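Local coordinates for CBS domain-containing predicted protein TM0935 (Thermotoga maritima, PDB 1O50) that is of unknown biochemical function but carries a tandem CBS-domain pair, a module that in many relatives binds adenosine-type nucleotides, so a regulatory role is plausible, at residues Val65-Leu68 and Leu69-Gly73; Asp32-Ile35 and Glu36-Val39; Met13-Lys16 and Asp17-Leu21; Ile147-Ala150 and Leu151-Arg155; Leu114-Ala117 and Leu118-Ile122. All coordinates share one frame; numbering follows the deposited sequence. Where two conformers were deposited one is given.

Contact 1 of 5, residues Val65-Leu68 and Leu69-Gly73; sequences VMHL and LKVSG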
loop_
_atom_site.group_PDB
_atom_site.type_symbol
_atom_site.label_atom_id
_atom_site.label_comp_id
_atom_site.label_asym_id
_atom_site.label_seq_id
_atom_site.Cartn_x
_atom_site.Cartn_y
_atom_site.Cartn_z
ATOM N N VAL A 65 5.102 -0.418 -4.883
ATOM C CA VAL A 65 5.815 0.483 -4.012
ATOM C C VAL A 65 6.566 -0.280 -2.916
ATOM O O VAL A 65 7.647 0.149 -2.500
ATOM C CB VAL A 65 4.879 1.488 -3.404
ATOM C CG1 VAL A 65 5.574 2.248 -2.241
ATOM C CG2 VAL A 65 4.422 2.431 -4.482
ATOM N N MET A 66 6.040 -1.426 -2.475
ATOM C CA MET A 66 6.732 -2.162 -1.406
ATOM C C MET A 66 7.986 -2.824 -1.986
ATOM O O MET A 66 8.991 -3.066 -1.254
ATOM C CB MET A 66 5.810 -3.192 -0.734
ATOM C CG MET A 66 6.537 -4.178 0.218
ATOM S SD MET A 66 7.289 -3.354 1.761
ATOM C CE MET A 66 5.879 -3.194 2.732
ATOM N N HIS A 67 7.938 -3.192 -3.266
ATOM C CA HIS A 67 9.148 -3.712 -3.910
ATOM C C HIS A 67 10.241 -2.598 -3.974
ATOM O O HIS A 67 11.384 -2.855 -3.658
ATOM C CB HIS A 67 8.861 -4.262 -5.296
ATOM C CG HIS A 67 10.073 -4.808 -5.997
ATOM N ND1 HIS A 67 10.840 -5.840 -5.489
ATOM C CD2 HIS A 67 10.602 -4.505 -7.208
ATOM C CE1 HIS A 67 11.801 -6.135 -6.357
ATOM N NE2 HIS A 67 11.690 -5.317 -7.399
ATOM N N LEU A 68 9.852 -1.372 -4.316
ATOM C CA LEU A 68 10.752 -0.217 -4.375
ATOM C C LEU A 68 11.333 0.111 -2.994
ATOM O O LEU A 68 12.519 0.456 -2.857
ATOM C CB LEU A 68 10.002 1.003 -4.940
ATOM C CG LEU A 68 10.796 2.279 -5.217
ATOM C CD1 LEU A 68 12.097 2.006 -5.983
ATOM C CD2 LEU A 68 9.924 3.309 -5.975
ATOM N N LEU A 69 10.507 -0.057 -1.963
ATOM C CA LEU A 69 10.929 0.157 -0.586
ATOM C C LEU A 69 11.994 -0.894 -0.222
ATOM O O LEU A 69 13.018 -0.568 0.368
ATOM C CB LEU A 69 9.713 0.063 0.343
ATOM C CG LEU A 69 9.902 0.495 1.787
ATOM C CD1 LEU A 69 10.155 2.021 1.830
ATOM C CD2 LEU A 69 8.720 0.100 2.696
ATOM N N LYS A 70 11.780 -2.138 -0.633
ATOM C CA LYS A 70 12.693 -3.217 -0.335
ATOM C C LYS A 70 14.040 -3.018 -1.074
ATOM O O LYS A 70 15.111 -3.161 -0.496
ATOM C CB LYS A 70 12.066 -4.590 -0.663
ATOM C CG LYS A 70 11.022 -5.040 0.346
ATOM C CD LYS A 70 10.336 -6.314 -0.114
ATOM C CE LYS A 70 9.195 -6.722 0.824
ATOM N NZ LYS A 70 8.447 -7.958 0.306
ATOM N N VAL A 71 13.947 -2.699 -2.356
ATOM C CA VAL A 71 15.100 -2.389 -3.194
ATOM C C VAL A 71 15.906 -1.251 -2.530
ATOM O O VAL A 71 17.139 -1.264 -2.522
ATOM C CB VAL A 71 14.594 -1.992 -4.625
ATOM C CG1 VAL A 71 15.628 -1.190 -5.365
ATOM C CG2 VAL A 71 14.199 -3.232 -5.397
ATOM N N SER A 72 15.189 -0.276 -1.968
ATOM C CA SER A 72 15.785 0.913 -1.382
ATOM C C SER A 72 16.494 0.583 -0.088
ATOM O O SER A 72 17.610 0.998 0.082
ATOM C CB SER A 72 14.762 2.036 -1.191
ATOM O OG SER A 72 14.140 2.319 -2.429
ATOM N N GLY A 73 15.884 -0.202 0.799
ATOM C CA GLY A 73 16.521 -0.640 2.013
ATOM C C GLY A 73 17.798 -1.422 1.820
ATOM O O GLY A 73 18.714 -1.329 2.641
#

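Contact 2 of 5, residues Asp32-Ile35 and Glu36-Val39; sequences DTPI and EEIV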
loop_
_atom_site.group_PDB
_atom_site.type_symbol
_atom_site.label_atom_id
_atom_site.label_comp_id
_atom_site.label_asym_id
_atom_site.label_seq_id
_atom_site.Cartn_x
_atom_site.Cartn_y
_atom_site.Cartn_z
ATOM N N ASP A 32 14.121 2.735 -19.176
ATOM C CA ASP A 32 15.301 3.532 -18.805
ATOM C C ASP A 32 14.968 4.702 -17.897
ATOM O O ASP A 32 15.795 5.576 -17.684
ATOM C CB ASP A 32 16.054 4.053 -20.033
ATOM C CG ASP A 32 15.243 5.045 -20.857
ATOM O OD1 ASP A 32 14.057 5.244 -20.592
ATOM O OD2 ASP A 32 15.710 5.684 -21.811
ATOM N N THR A 33 13.746 4.730 -17.381
ATOM C CA THR A 33 13.313 5.766 -16.466
ATOM C C THR A 33 14.079 5.627 -15.138
ATOM O O THR A 33 14.062 4.556 -14.539
ATOM C CB THR A 33 11.792 5.660 -16.240
ATOM O OG1 THR A 33 11.066 5.935 -17.474
ATOM C CG2 THR A 33 11.368 6.751 -15.271
ATOM N N PRO A 34 14.784 6.683 -14.710
ATOM C CA PRO A 34 15.515 6.640 -13.455
ATOM C C PRO A 34 14.614 6.463 -12.239
ATOM O O PRO A 34 13.517 6.951 -12.195
ATOM C CB PRO A 34 16.216 8.001 -13.415
ATOM C CG PRO A 34 16.302 8.405 -14.835
ATOM C CD PRO A 34 15.001 7.958 -15.426
ATOM N N ILE A 35 15.122 5.777 -11.225
ATOM C CA ILE A 35 14.322 5.448 -10.067
ATOM C C ILE A 35 13.911 6.713 -9.381
ATOM O O ILE A 35 12.768 6.830 -8.914
ATOM C CB ILE A 35 15.101 4.516 -9.147
ATOM C CG1 ILE A 35 15.207 3.150 -9.832
ATOM C CG2 ILE A 35 14.428 4.401 -7.784
ATOM C CD1 ILE A 35 16.113 2.120 -9.104
ATOM N N GLU A 36 14.796 7.705 -9.357
ATOM C CA GLU A 36 14.408 9.001 -8.773
ATOM C C GLU A 36 13.152 9.587 -9.501
ATOM O O GLU A 36 12.251 10.128 -8.866
ATOM C CB GLU A 36 15.571 9.970 -8.781
ATOM C CG GLU A 36 15.203 11.257 -8.045
ATOM C CD GLU A 36 16.278 12.343 -7.950
ATOM O OE1 GLU A 36 17.449 12.084 -8.198
ATOM O OE2 GLU A 36 15.939 13.508 -7.587
ATOM N N GLU A 37 13.059 9.435 -10.814
ATOM C CA GLU A 37 11.869 9.956 -11.537
ATOM C C GLU A 37 10.631 9.107 -11.205
ATOM O O GLU A 37 9.526 9.569 -11.171
ATOM C CB GLU A 37 12.122 9.976 -13.016
ATOM C CG GLU A 37 11.001 10.611 -13.834
ATOM C CD GLU A 37 11.296 10.606 -15.331
ATOM O OE1 GLU A 37 12.498 10.510 -15.706
ATOM O OE2 GLU A 37 10.316 10.705 -16.135
ATOM N N ILE A 38 10.826 7.831 -10.926
ATOM C CA ILE A 38 9.712 6.972 -10.523
ATOM C C ILE A 38 9.151 7.435 -9.216
ATOM O O ILE A 38 7.933 7.579 -9.074
ATOM C CB ILE A 38 10.167 5.502 -10.413
ATOM C CG1 ILE A 38 10.565 5.062 -11.798
ATOM C CG2 ILE A 38 9.024 4.658 -9.847
ATOM C CD1 ILE A 38 11.125 3.630 -11.950
ATOM N N VAL A 39 10.046 7.752 -8.274
ATOM C CA VAL A 39 9.662 8.366 -7.023
ATOM C C VAL A 39 8.939 9.704 -7.236
ATOM O O VAL A 39 7.911 9.969 -6.612
ATOM C CB VAL A 39 10.914 8.467 -6.089
ATOM C CG1 VAL A 39 10.615 9.225 -4.889
ATOM C CG2 VAL A 39 11.410 7.084 -5.709
HETATM O O HOH W 1 11.237 8.711 -18.699
#

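Contact 3 of 5, residues Met13-Lys16 and Asp17-Leu21; sequences MKVK and DVCKL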
loop_
_atom_site.group_PDB
_atom_site.type_symbol
_atom_site.label_atom_id
_atom_site.label_comp_id
_atom_site.label_asym_id
_atom_site.label_seq_id
_atom_site.Cartn_x
_atom_site.Cartn_y
_atom_site.Cartn_z
ATOM N N MET A 13 -19.516 -10.396 -9.269
ATOM C CA MET A 13 -18.887 -9.171 -9.771
ATOM C C MET A 13 -17.640 -9.459 -10.617
ATOM O O MET A 13 -16.920 -10.425 -10.391
ATOM C CB MET A 13 -18.480 -8.248 -8.612
ATOM C CG MET A 13 -19.644 -7.543 -7.931
ATOM S SD MET A 13 -19.226 -6.681 -6.401
ATOM C CE MET A 13 -19.089 -7.956 -5.289
ATOM N N LYS A 14 -17.399 -8.597 -11.591
ATOM C CA LYS A 14 -16.210 -8.671 -12.421
ATOM C C LYS A 14 -15.388 -7.394 -12.334
ATOM O O LYS A 14 -15.854 -6.371 -11.798
ATOM C CB LYS A 14 -16.619 -8.976 -13.852
ATOM C CG LYS A 14 -17.005 -10.446 -13.997
ATOM C CD LYS A 14 -18.105 -10.693 -15.029
ATOM C CE LYS A 14 -17.653 -10.625 -16.460
ATOM N NZ LYS A 14 -18.677 -11.289 -17.326
ATOM N N VAL A 15 -14.169 -7.439 -12.876
ATOM C CA VAL A 15 -13.282 -6.285 -12.778
ATOM C C VAL A 15 -13.987 -5.055 -13.362
ATOM O O VAL A 15 -13.904 -3.960 -12.791
ATOM C CB VAL A 15 -11.881 -6.561 -13.429
ATOM C CG1 VAL A 15 -11.124 -5.272 -13.721
ATOM C CG2 VAL A 15 -11.051 -7.445 -12.504
ATOM N N LYS A 16 -14.709 -5.252 -14.462
ATOM C CA LYS A 16 -15.420 -4.165 -15.134
ATOM C C LYS A 16 -16.416 -3.406 -14.225
ATOM O O LYS A 16 -16.709 -2.227 -14.464
ATOM C CB LYS A 16 -16.146 -4.711 -16.362
ATOM C CG LYS A 16 -17.299 -5.680 -16.067
ATOM C CD LYS A 16 -18.040 -6.080 -17.350
ATOM C CE LYS A 16 -19.371 -6.814 -17.076
ATOM N NZ LYS A 16 -20.452 -5.964 -16.394
ATOM N N ASP A 17 -16.942 -4.088 -13.215
ATOM C CA ASP A 17 -17.896 -3.491 -12.268
ATOM C C ASP A 17 -17.223 -2.644 -11.174
ATOM O O ASP A 17 -17.889 -1.836 -10.537
ATOM C CB ASP A 17 -18.745 -4.588 -11.572
ATOM C CG ASP A 17 -19.391 -5.561 -12.555
ATOM O OD1 ASP A 17 -19.966 -5.124 -13.561
ATOM O OD2 ASP A 17 -19.372 -6.799 -12.401
ATOM N N VAL A 18 -15.925 -2.866 -10.936
ATOM C CA VAL A 18 -15.169 -2.278 -9.821
ATOM C C VAL A 18 -14.101 -1.249 -10.259
ATOM O O VAL A 18 -13.852 -0.278 -9.557
ATOM C CB VAL A 18 -14.512 -3.421 -9.016
ATOM C CG1 VAL A 18 -13.644 -2.914 -7.921
ATOM C CG2 VAL A 18 -15.624 -4.359 -8.469
ATOM N N CYS A 19 -13.541 -1.432 -11.449
ATOM C CA CYS A 19 -12.411 -0.624 -11.935
ATOM C C CYS A 19 -12.725 0.838 -12.312
ATOM O O CYS A 19 -11.826 1.609 -12.670
ATOM C CB CYS A 19 -11.750 -1.327 -13.131
ATOM S SG CYS A 19 -12.646 -1.229 -14.670
ATOM N N LYS A 20 -13.976 1.236 -12.205
ATOM C CA LYS A 20 -14.338 2.635 -12.430
ATOM C C LYS A 20 -14.978 3.280 -11.188
ATOM O O LYS A 20 -15.464 4.381 -11.257
ATOM C CB LYS A 20 -15.226 2.755 -13.651
ATOM C CG LYS A 20 -14.511 3.237 -14.896
ATOM C CD LYS A 20 -15.416 3.079 -16.083
ATOM C CE LYS A 20 -15.029 3.983 -17.277
ATOM N NZ LYS A 20 -15.870 5.231 -17.389
ATOM N N LEU A 21 -14.905 2.610 -10.040
ATOM C CA LEU A 21 -15.576 3.097 -8.832
ATOM C C LEU A 21 -14.840 4.316 -8.227
ATOM O O LEU A 21 -15.456 5.138 -7.552
ATOM C CB LEU A 21 -15.705 1.971 -7.785
ATOM C CG LEU A 21 -16.656 0.834 -8.193
ATOM C CD1 LEU A 21 -16.611 -0.282 -7.175
ATOM C CD2 LEU A 21 -18.043 1.336 -8.360
#

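Contact 4 of 5, residues Ile147-Ala150 and Leu151-Arg155; sequences ILLA and LWKGR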
loop_
_atom_site.group_PDB
_atom_site.type_symbol
_atom_site.label_atom_id
_atom_site.label_comp_id
_atom_site.label_asym_id
_atom_site.label_seq_id
_atom_site.Cartn_x
_atom_site.Cartn_y
_atom_site.Cartn_z
ATOM N N ILE A 147 -11.974 -2.507 -4.576
ATOM C CA ILE A 147 -12.486 -3.794 -4.128
ATOM C C ILE A 147 -13.166 -3.631 -2.791
ATOM O O ILE A 147 -14.260 -4.144 -2.598
ATOM C CB ILE A 147 -11.384 -4.864 -4.102
ATOM C CG1 ILE A 147 -10.859 -5.125 -5.511
ATOM C CG2 ILE A 147 -11.899 -6.205 -3.559
ATOM C CD1 ILE A 147 -9.841 -6.198 -5.597
ATOM N N LEU A 148 -12.542 -2.889 -1.880
ATOM C CA LEU A 148 -13.132 -2.641 -0.578
ATOM C C LEU A 148 -14.445 -1.885 -0.659
ATOM O O LEU A 148 -15.389 -2.226 0.042
ATOM C CB LEU A 148 -12.167 -1.904 0.352
ATOM C CG LEU A 148 -10.983 -2.774 0.787
ATOM C CD1 LEU A 148 -9.921 -1.936 1.550
ATOM C CD2 LEU A 148 -11.391 -4.011 1.632
ATOM N N LEU A 149 -14.477 -0.867 -1.505
ATOM C CA LEU A 149 -15.654 -0.082 -1.739
ATOM C C LEU A 149 -16.808 -0.993 -2.177
ATOM O O LEU A 149 -17.880 -0.978 -1.586
ATOM C CB LEU A 149 -15.345 0.948 -2.816
ATOM C CG LEU A 149 -16.342 2.111 -3.019
ATOM C CD1 LEU A 149 -15.748 3.106 -3.924
ATOM C CD2 LEU A 149 -17.770 1.646 -3.552
ATOM N N ALA A 150 -16.575 -1.759 -3.236
ATOM C CA ALA A 150 -17.543 -2.708 -3.778
ATOM C C ALA A 150 -18.113 -3.625 -2.725
ATOM O O ALA A 150 -19.307 -3.839 -2.647
ATOM C CB ALA A 150 -16.853 -3.569 -4.801
ATOM N N LEU A 151 -17.226 -4.204 -1.931
ATOM C CA LEU A 151 -17.633 -5.226 -0.978
ATOM C C LEU A 151 -18.392 -4.697 0.210
ATOM O O LEU A 151 -19.378 -5.303 0.617
ATOM C CB LEU A 151 -16.434 -6.018 -0.518
ATOM C CG LEU A 151 -15.809 -6.909 -1.602
ATOM C CD1 LEU A 151 -14.546 -7.498 -0.976
ATOM C CD2 LEU A 151 -16.750 -7.975 -2.111
ATOM N N TRP A 152 -17.960 -3.557 0.750
ATOM C CA TRP A 152 -18.551 -3.014 1.963
ATOM C C TRP A 152 -19.623 -1.959 1.779
ATOM O O TRP A 152 -20.403 -1.722 2.710
ATOM C CB TRP A 152 -17.464 -2.422 2.833
ATOM C CG TRP A 152 -16.593 -3.494 3.448
ATOM C CD1 TRP A 152 -15.349 -3.819 3.052
ATOM C CD2 TRP A 152 -16.917 -4.374 4.538
ATOM N NE1 TRP A 152 -14.881 -4.871 3.799
ATOM C CE2 TRP A 152 -15.824 -5.216 4.725
ATOM C CE3 TRP A 152 -18.027 -4.525 5.380
ATOM C CZ2 TRP A 152 -15.782 -6.204 5.736
ATOM C CZ3 TRP A 152 -17.993 -5.482 6.385
ATOM C CH2 TRP A 152 -16.879 -6.322 6.540
ATOM N N LYS A 153 -19.675 -1.344 0.604
ATOM C CA LYS A 153 -20.734 -0.388 0.275
ATOM C C LYS A 153 -21.926 -1.058 -0.410
ATOM O O LYS A 153 -22.989 -0.470 -0.506
ATOM C CB LYS A 153 -20.212 0.700 -0.629
ATOM C CG LYS A 153 -19.062 1.527 -0.086
ATOM C CD LYS A 153 -19.344 2.136 1.315
ATOM C CE LYS A 153 -20.407 3.216 1.283
ATOM N NZ LYS A 153 -20.694 3.721 2.650
ATOM N N GLY A 154 -21.719 -2.275 -0.936
ATOM C CA GLY A 154 -22.784 -3.020 -1.577
ATOM C C GLY A 154 -23.476 -3.891 -0.547
ATOM O O GLY A 154 -23.101 -3.887 0.629
ATOM N N ARG A 155 -24.501 -4.624 -0.966
ATOM C CA ARG A 155 -25.321 -5.388 -0.039
ATOM C C ARG A 155 -24.500 -6.513 0.511
ATOM O O ARG A 155 -23.854 -7.204 -0.244
ATOM C CB ARG A 155 -26.584 -5.958 -0.699
ATOM C CG ARG A 155 -27.589 -6.417 0.317
ATOM C CD ARG A 155 -28.892 -6.957 -0.227
ATOM N NE ARG A 155 -28.752 -8.320 -0.727
ATOM C CZ ARG A 155 -29.753 -9.031 -1.226
ATOM N NH1 ARG A 155 -30.965 -8.512 -1.276
ATOM N NH2 ARG A 155 -29.531 -10.251 -1.686
#

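Contact 5 of 5, residues Leu114-Ala117 and Leu118-Ile122; sequences LEEA and LKLMI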
loop_
_atom_site.group_PDB
_atom_site.type_symbol
_atom_site.label_atom_id
_atom_site.label_comp_id
_atom_site.label_asym_id
_atom_site.label_seq_id
_atom_site.Cartn_x
_atom_site.Cartn_y
_atom_site.Cartn_z
ATOM N N LEU A 114 -14.008 -10.602 -9.855
ATOM C CA LEU A 114 -13.463 -9.821 -8.762
ATOM C C LEU A 114 -12.662 -10.688 -7.763
ATOM O O LEU A 114 -11.594 -10.283 -7.282
ATOM C CB LEU A 114 -14.571 -9.091 -7.993
ATOM C CG LEU A 114 -14.111 -8.066 -6.968
ATOM C CD1 LEU A 114 -13.372 -6.927 -7.686
ATOM C CD2 LEU A 114 -15.314 -7.500 -6.195
ATOM N N GLU A 115 -13.192 -11.859 -7.445
ATOM C CA GLU A 115 -12.515 -12.747 -6.519
ATOM C C GLU A 115 -11.145 -13.247 -6.982
ATOM O O GLU A 115 -10.261 -13.461 -6.133
ATOM C CB GLU A 115 -13.394 -13.926 -6.141
ATOM C CG GLU A 115 -14.053 -14.647 -7.274
ATOM C CD GLU A 115 -14.605 -15.996 -6.826
ATOM O OE1 GLU A 115 -15.168 -16.732 -7.687
ATOM O OE2 GLU A 115 -14.463 -16.331 -5.615
ATOM N N GLU A 116 -10.978 -13.474 -8.289
ATOM C CA GLU A 116 -9.653 -13.832 -8.825
ATOM C C GLU A 116 -8.693 -12.657 -8.732
ATOM O O GLU A 116 -7.515 -12.872 -8.448
ATOM C CB GLU A 116 -9.652 -14.443 -10.244
ATOM C CG GLU A 116 -8.299 -14.353 -11.017
ATOM C CD GLU A 116 -7.100 -15.220 -10.514
ATOM O OE1 GLU A 116 -6.314 -15.713 -11.381
ATOM O OE2 GLU A 116 -6.895 -15.407 -9.288
ATOM N N ALA A 117 -9.193 -11.435 -8.929
ATOM C CA ALA A 117 -8.387 -10.223 -8.785
ATOM C C ALA A 117 -7.897 -9.955 -7.340
ATOM O O ALA A 117 -6.768 -9.490 -7.126
ATOM C CB ALA A 117 -9.157 -9.042 -9.295
ATOM N N LEU A 118 -8.761 -10.224 -6.361
ATOM C CA LEU A 118 -8.429 -10.104 -4.936
ATOM C C LEU A 118 -7.412 -11.171 -4.573
ATOM O O LEU A 118 -6.489 -10.910 -3.813
ATOM C CB LEU A 118 -9.707 -10.229 -4.063
ATOM C CG LEU A 118 -9.524 -10.228 -2.527
ATOM C CD1 LEU A 118 -10.712 -9.657 -1.786
ATOM C CD2 LEU A 118 -9.248 -11.649 -1.986
ATOM N N LYS A 119 -7.569 -12.370 -5.106
ATOM C CA LYS A 119 -6.624 -13.451 -4.855
ATOM C C LYS A 119 -5.239 -13.085 -5.365
ATOM O O LYS A 119 -4.255 -13.306 -4.692
ATOM C CB LYS A 119 -7.080 -14.746 -5.508
ATOM C CG LYS A 119 -6.097 -15.893 -5.349
ATOM C CD LYS A 119 -6.501 -17.123 -6.173
ATOM C CE LYS A 119 -5.392 -18.173 -6.196
ATOM N NZ LYS A 119 -5.265 -18.894 -4.895
ATOM N N LEU A 120 -5.187 -12.519 -6.561
ATOM C CA LEU A 120 -3.938 -12.047 -7.170
ATOM C C LEU A 120 -3.273 -10.987 -6.328
ATOM O O LEU A 120 -2.074 -11.020 -6.113
ATOM C CB LEU A 120 -4.209 -11.462 -8.577
ATOM C CG LEU A 120 -4.484 -12.499 -9.671
ATOM C CD1 LEU A 120 -4.938 -11.764 -10.941
ATOM C CD2 LEU A 120 -3.266 -13.378 -9.959
ATOM N N MET A 121 -4.042 -10.013 -5.884
ATOM C CA MET A 121 -3.502 -8.995 -5.039
ATOM C C MET A 121 -2.866 -9.588 -3.823
ATOM O O MET A 121 -1.730 -9.279 -3.499
ATOM C CB MET A 121 -4.578 -8.035 -4.601
ATOM C CG MET A 121 -4.954 -7.074 -5.669
ATOM S SD MET A 121 -5.927 -5.720 -5.073
ATOM C CE MET A 121 -6.414 -5.156 -6.643
ATOM N N ILE A 122 -3.609 -10.439 -3.145
ATOM C CA ILE A 122 -3.110 -11.037 -1.909
ATOM C C ILE A 122 -1.886 -11.931 -2.121
ATOM O O ILE A 122 -0.877 -11.785 -1.418
ATOM C CB ILE A 122 -4.241 -11.763 -1.176
ATOM C CG1 ILE A 122 -5.229 -10.725 -0.618
ATOM C CG2 ILE A 122 -3.655 -12.555 0.003
ATOM C CD1 ILE A 122 -6.605 -11.278 -0.235
#

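Contact 1 of 5, residues Val65-Leu68 and Leu69-Gly73
K70 runs back across M66, one helical turn earlier. Its CB stands 3.5 Å from M66 O and its CG comes to 3.3 Å from the same oxygen. CD then draws off, and CE comes to rest 3.7 Å from M66 CG, with SD slightly farther away. The lysine is extended beyond CG, whereas M66 bends at both chi2 (66°) and chi3 (79°), a double turn that also brings SD to 3.9 Å from L69 CD2. On another side of the helix V71 CG2 lies over one face of the H67 ring, 4.0 Å from its centroid, in a CH-pi contact shifted toward the CE1-NE2 rim; NE2 itself makes a weak hydrogen bond to I101 O. L68 O is gripped twice by S72, by N at 2.9 Å and, from the opposite face of the carbonyl plane, by OG at a short 2.5 Å. The same hydroxyl is hydrogen-bonded to the indole NE1 of W152 from the second subunit, so it relays a bond across the dimer to a helix carbonyl. L68 leans on I35, V39 and I42 of helix 35-44, the pairing of two helices typical of a CBS domain.

Contact 2 of 5, residues Asp32-Ile35 and Glu36-Val39
T33 CG2 sits in the angle between two side chains of the first helical turn, 3.9 Å from E37 CD and 3.9 Å from I38 CG1. E37 crosses the threonine at about a right angle: CG lies anti to the backbone N (chi1 -175°) and the rest is extended, which carries OE1 back to 3.6 Å from P34 CD. P34 holds the N-cap position, and its carbonyl oxygen receives I38 N at 3.1 Å in the carbonyl plane, with a weak second bond from E37 N. I35 O accepts V39 N at 2.9 Å and carries the helix on. Farther out, a water donates to T33 OG1 at 3.0 Å and weakly to E37 OE2, while the threonine oxygen also bonds E30 N, which fixes its rotation. Backbone bonds from T33 to A98 and from I35 to K96 tie the entry to the helix to the segment around helix 98-101. E36 reaches out of the subunit, its OE2 in a salt bridge with K153 of the second subunit, whose W152 packs on I35, E36 and V39. Helix 35-44 follows strand 27-29 after a short loop and packs against helix 65-77, with I38 against A98 of helix 98-101.

Contact 3 of 5, residues Met13-Lys16 and Asp17-Leu21
D17 turns its carboxylate back on K14, and OD2 accepts the K14 backbone N at 2.8 Å in a fairly straight bond (166°), met on the anti side and out of the carboxylate plane. In return D17 N donates to K14 O at 2.9 Å, so the two residues are tied by a reciprocal pair across the first turn. V15 O is also gripped twice: V18 N, 3.0 Å away, comes from above the carbonyl plane, and C19 N, at 2.9 Å, lies nearly along the C=O axis. L21 N bonds V18 O, closing a type I beta turn that starts at V18, the last residue of the short, weakly bonded helix 15-18. By sequence most of the segment belongs to the first CBS motif, yet it packs on the second, as in the CBS-pair fold: M13, V15 and K16 make backbone bonds to L114, T112 and M110. The charged contact is a salt bridge between K16 NZ and D17 OD1 at 3.0 Å, on the syn side of that oxygen. K16 has its CG between the backbone N and the carbonyl carbon (chi1 67°) and bends again at chi4 (66°), a shape that lays the lysine alongside D17, both pointing the same way, with NZ at OD1. With an alanine in place of D17, the K14 N-H would probably lose its acceptor and the K16 ammonium its mate. Among apolar contacts, V15 CG1 touches C19 CB at 4.0 Å, while V15 and V18 both rest on L142 of strand 138-143. C19 SG lies 4.1 Å from K16 CA, and its side chain leans on M110.

Contact 4 of 5, residues Ile147-Ala150 and Leu151-Arg155
The W152 indole meets L148 with an edge: L148 O lies near the ring plane, 3.4 Å from CD1, and L148 CD2 stands 4.2 Å from NE1, the two side chains running alongside each other. Around this ring the last helix of the second CBS domain, 144-153, forms part of the dimer interface; F76 of the second subunit meets the indole edge-to-face, while NE1 is taken up by S72 of that subunit. L151 lies beside I147, pointing the same way. Its CG is 3.3 Å from I147 O, and CD1 goes on to 3.9 Å from I147 CG2. Reducing L151 to an alanine is likely to open a gap beside I147 and to cost the packing on M13 and on F76 of the second subunit. L149 and K153 cross, with L149 CD2 at 3.7 Å from K153 CG. The lysine bends at chi2 (-53°) and chi3 (-69°), and its NZ makes a salt bridge with D40 of the second subunit, a carboxylate that would probably help to balance its charge. Regular i to i+4 bonds hold the turns, among them K153 N to L149 O at 2.9 Å. They fade at the helix end, where G154 N makes only a weak bond to A150 O, 3.3 Å long.

Contact 5 of 5, residues Leu114-Ala117 and Leu118-Ile122
L118 N donates to L114 O at 3.0 Å, the first of four successive i to i+4 bonds that join the segments. K119 to E115, L120 to E116 and M121 to A117 follow at nearly the same length, and the backbone angles stay helical throughout, with no kink. E116 meets two side chains. Its CG is anti to the backbone N (chi1 159°) and the chain then bends at chi2 (69°), which brings the carboxylate across both K119 and L120: OE2 lies 3.6 Å from K119 CD and 3.8 Å from L120 CG. E116 was modelled in two conformers, so this placement holds for one of them. The carboxylate meets the lysine's carbon chain and not its charge, for K119 NZ is 5.8 Å from E116 OE2; NZ has instead a long, weak ion pair with D123. L120 CG also sits 3.3 Å from E116 O, and L120 O accepts the amide ND2 of N124. On the buried side, M121 CG is anti to its own carbonyl carbon (chi1 -77°) and passes 3.4 Å from A117 O. The A117 methyl touches V15 and V108, a small side chain consistent with close packing there, while L118 and M121 rest on I147. Toward the second subunit, L118 packs on G73 of that chain, K119 on its F79 and I122 on its P81. This is a helix of the second CBS motif, packed on helix 144-153 and strand 128-132 within the CBS-pair fold and also touching the second subunit.

In the fold
Along the chain the order is contact 3, contact 2, contact 1, contact 5, contact 4. Contacts 1 and 2 lie on helix 65-77 and at the start of helix 35-44, in the first CBS motif, centres 13 Å apart and touching. Contacts 3, 4 and 5 gather at the other end, centres 11 to 14 Å apart: V18 meets L114 and A150, and I147 meets L114, L118 and M121. Contact 3 belongs by sequence to the first motif, but its centre is 29 and 30 Å from those of contacts 1 and 2, while it touches contacts 4 and 5, so the chain's start packs on the second domain. Contacts 1, 2, 4 and 5 also meet the second subunit, with contact 4 of one chain facing contacts 1 and 2 of the other.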